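Local coordinates for quinoline 2-oxidoreductase large subunit (Pseudomonas putida, PDB 1T3Q), which probably catalyses the hydroxylation of quinoline at carbon 2, using a molybdenum centre held by pterin cytosine dinucleotide, at residues 755-758 with 759-763. Numbering follows the deposited sequence.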
ATOM      1  N   ALA B 755     -35.367 -30.485  16.877  1.00 16.31           N
ATOM      2  CA  ALA B 755     -35.808 -31.850  17.145  1.00 17.31           C
ATOM      3  C   ALA B 755     -35.730 -32.126  18.647  1.00 15.42           C
ATOM      4  O   ALA B 755     -36.598 -32.787  19.204  1.00 15.69           O
ATOM      5  CB  ALA B 755     -34.941 -32.857  16.380  1.00 14.79           C
ATOM      6  N   ALA B 756     -34.695 -31.603  19.298  1.00 17.89           N
ATOM      7  CA  ALA B 756     -34.523 -31.809  20.736  1.00 17.59           C
ATOM      8  C   ALA B 756     -35.656 -31.186  21.545  1.00 18.18           C
ATOM      9  O   ALA B 756     -36.196 -31.810  22.454  1.00 18.45           O
ATOM     10  CB  ALA B 756     -33.180 -31.243  21.190  1.00 18.38           C
ATOM     11  N   VAL B 757     -36.014 -29.948  21.225  1.00 19.53           N
ATOM     12  CA  VAL B 757     -37.095 -29.284  21.938  1.00 19.50           C
ATOM     13  C   VAL B 757     -38.387 -30.079  21.778  1.00 20.85           C
ATOM     14  O   VAL B 757     -39.128 -30.285  22.737  1.00 19.54           O
ATOM     15  CB  VAL B 757     -37.306 -27.848  21.413  1.00 20.31           C
ATOM     16  CG1 VAL B 757     -38.601 -27.268  21.971  1.00 19.85           C
ATOM     17  CG2 VAL B 757     -36.121 -26.975  21.821  1.00 18.11           C
ATOM     18  N   ASN B 758     -38.650 -30.533  20.558  1.00 20.66           N
ATOM     19  CA  ASN B 758     -39.855 -31.308  20.299  1.00 20.95           C
ATOM     20  C   ASN B 758     -39.857 -32.630  21.055  1.00 19.66           C
ATOM     21  O   ASN B 758     -40.895 -33.067  21.548  1.00 18.96           O
ATOM     22  CB  ASN B 758     -40.008 -31.529  18.800  1.00 21.35           C
ATOM     23  CG  ASN B 758     -40.635 -30.331  18.114  1.00 22.05           C
ATOM     24  OD1 ASN B 758     -41.850 -30.150  18.158  1.00 22.30           O
ATOM     25  ND2 ASN B 758     -39.806 -29.494  17.499  1.00 21.87           N
ATOM     26  N   ASP B 759     -38.695 -33.263  21.160  1.00 20.13           N
ATOM     27  CA  ASP B 759     -38.602 -34.521  21.891  1.00 20.90           C
ATOM     28  C   ASP B 759     -38.898 -34.250  23.362  1.00 21.48           C
ATOM     29  O   ASP B 759     -39.572 -35.036  24.027  1.00 21.98           O
ATOM     30  CB  ASP B 759     -37.203 -35.121  21.766  1.00 22.04           C
ATOM     31  CG  ASP B 759     -37.108 -36.506  22.386  1.00 24.44           C
ATOM     32  OD1 ASP B 759     -37.855 -37.400  21.939  1.00 24.44           O
ATOM     33  OD2 ASP B 759     -36.299 -36.699  23.319  1.00 23.13           O
ATOM     34  N   ALA B 760     -38.395 -33.124  23.860  1.00 21.66           N
ATOM     35  CA  ALA B 760     -38.587 -32.743  25.254  1.00 21.90           C
ATOM     36  C   ALA B 760     -40.053 -32.531  25.607  1.00 21.44           C
ATOM     37  O   ALA B 760     -40.494 -32.884  26.703  1.00 20.45           O
ATOM     38  CB  ALA B 760     -37.791 -31.466  25.560  1.00 20.64           C
ATOM     39  N   LEU B 761     -40.808 -31.963  24.674  1.00 21.25           N
ATOM     40  CA  LEU B 761     -42.218 -31.672  24.904  1.00 21.59           C
ATOM     41  C   LEU B 761     -43.185 -32.707  24.334  1.00 22.52           C
ATOM     42  O   LEU B 761     -44.400 -32.584  24.499  1.00 23.62           O
ATOM     43  CB  LEU B 761     -42.550 -30.296  24.322  1.00 20.76           C
ATOM     44  CG  LEU B 761     -41.686 -29.137  24.827  1.00 20.58           C
ATOM     45  CD1 LEU B 761     -42.033 -27.867  24.070  1.00 21.95           C
ATOM     46  CD2 LEU B 761     -41.901 -28.955  26.321  1.00 23.84           C
ATOM     47  N   ALA B 762     -42.648 -33.725  23.672  1.00 23.51           N
ATOM     48  CA  ALA B 762     -43.480 -34.762  23.072  1.00 23.92           C
ATOM     49  C   ALA B 762     -44.509 -35.363  24.031  1.00 24.76           C
ATOM     50  O   ALA B 762     -45.661 -35.561  23.658  1.00 24.25           O
ATOM     51  CB  ALA B 762     -42.601 -35.864  22.495  1.00 24.90           C
ATOM     52  N   HIS B 763     -44.102 -35.642  25.265  1.00 25.26           N
ATOM     53  CA  HIS B 763     -45.019 -36.241  26.229  1.00 25.44           C
ATOM     54  C   HIS B 763     -46.238 -35.375  26.549  1.00 26.75           C
ATOM     55  O   HIS B 763     -47.234 -35.872  27.078  1.00 26.74           O
ATOM     56  CB  HIS B 763     -44.278 -36.607  27.523  1.00 26.80           C
ATOM     57  CG  HIS B 763     -43.880 -35.427  28.356  1.00 27.31           C
ATOM     58  ND1 HIS B 763     -42.910 -34.530  27.965  1.00 26.77           N
ATOM     59  CD2 HIS B 763     -44.314 -35.009  29.568  1.00 26.51           C
ATOM     60  CE1 HIS B 763     -42.761 -33.611  28.902  1.00 28.62           C
ATOM     61  NE2 HIS B 763     -43.601 -33.879  29.887  1.00 27.47           N
TER
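Val757 CG1 stands anti to its own backbone N (chi1 169°), while Leu761 CG is turned anti to its carbonyl carbon (chi1 -55°); with the leucine chain then extended, the two side chains run alongside each other one helical turn apart. They meet branch to branch, Val757 CG1 lying 4.1 Å from Leu761 CD1, a loose van der Waals contact. Leu761 CG also passes 3.5 Å from Val757 O, the carbonyl that accepts the Leu761 N-H.

Three i to i+4 bonds support this turn. Asp759 N reaches Ala755 O at 2.9 Å and Ala760 N reaches Ala756 O, also at 2.9 Å, whereas Leu761 N to Val757 O has lengthened to 3.1 Å. Leu761 N has a second, weak bond to Asn758 O (3.3 Å, N-H...O 123°), so it is shared between i-4 and i-3 acceptors.

The neighbours show which way each flank faces. Val757, Ala760 and Leu761 all rest on Ile648 of strand 636-649, and Ile768 touches both Val757 and Leu761. The buried Asn758 amide is gripped at both ends, ND2 by Val754 O and OD1 by Ile768 N, the latter tying the helix to the following loop. On another flank, where Phe442 and Gln446 of helix 439-450 touch Asp759, its OD2 accepts the N-H of Leu458. Such packing is that of an alpha-helix laid against a beta-sheet, here the C-terminal part of helix 744-761 on the four-stranded sheet containing 636-649, with helices 375-393 and 439-450 on its other flanks.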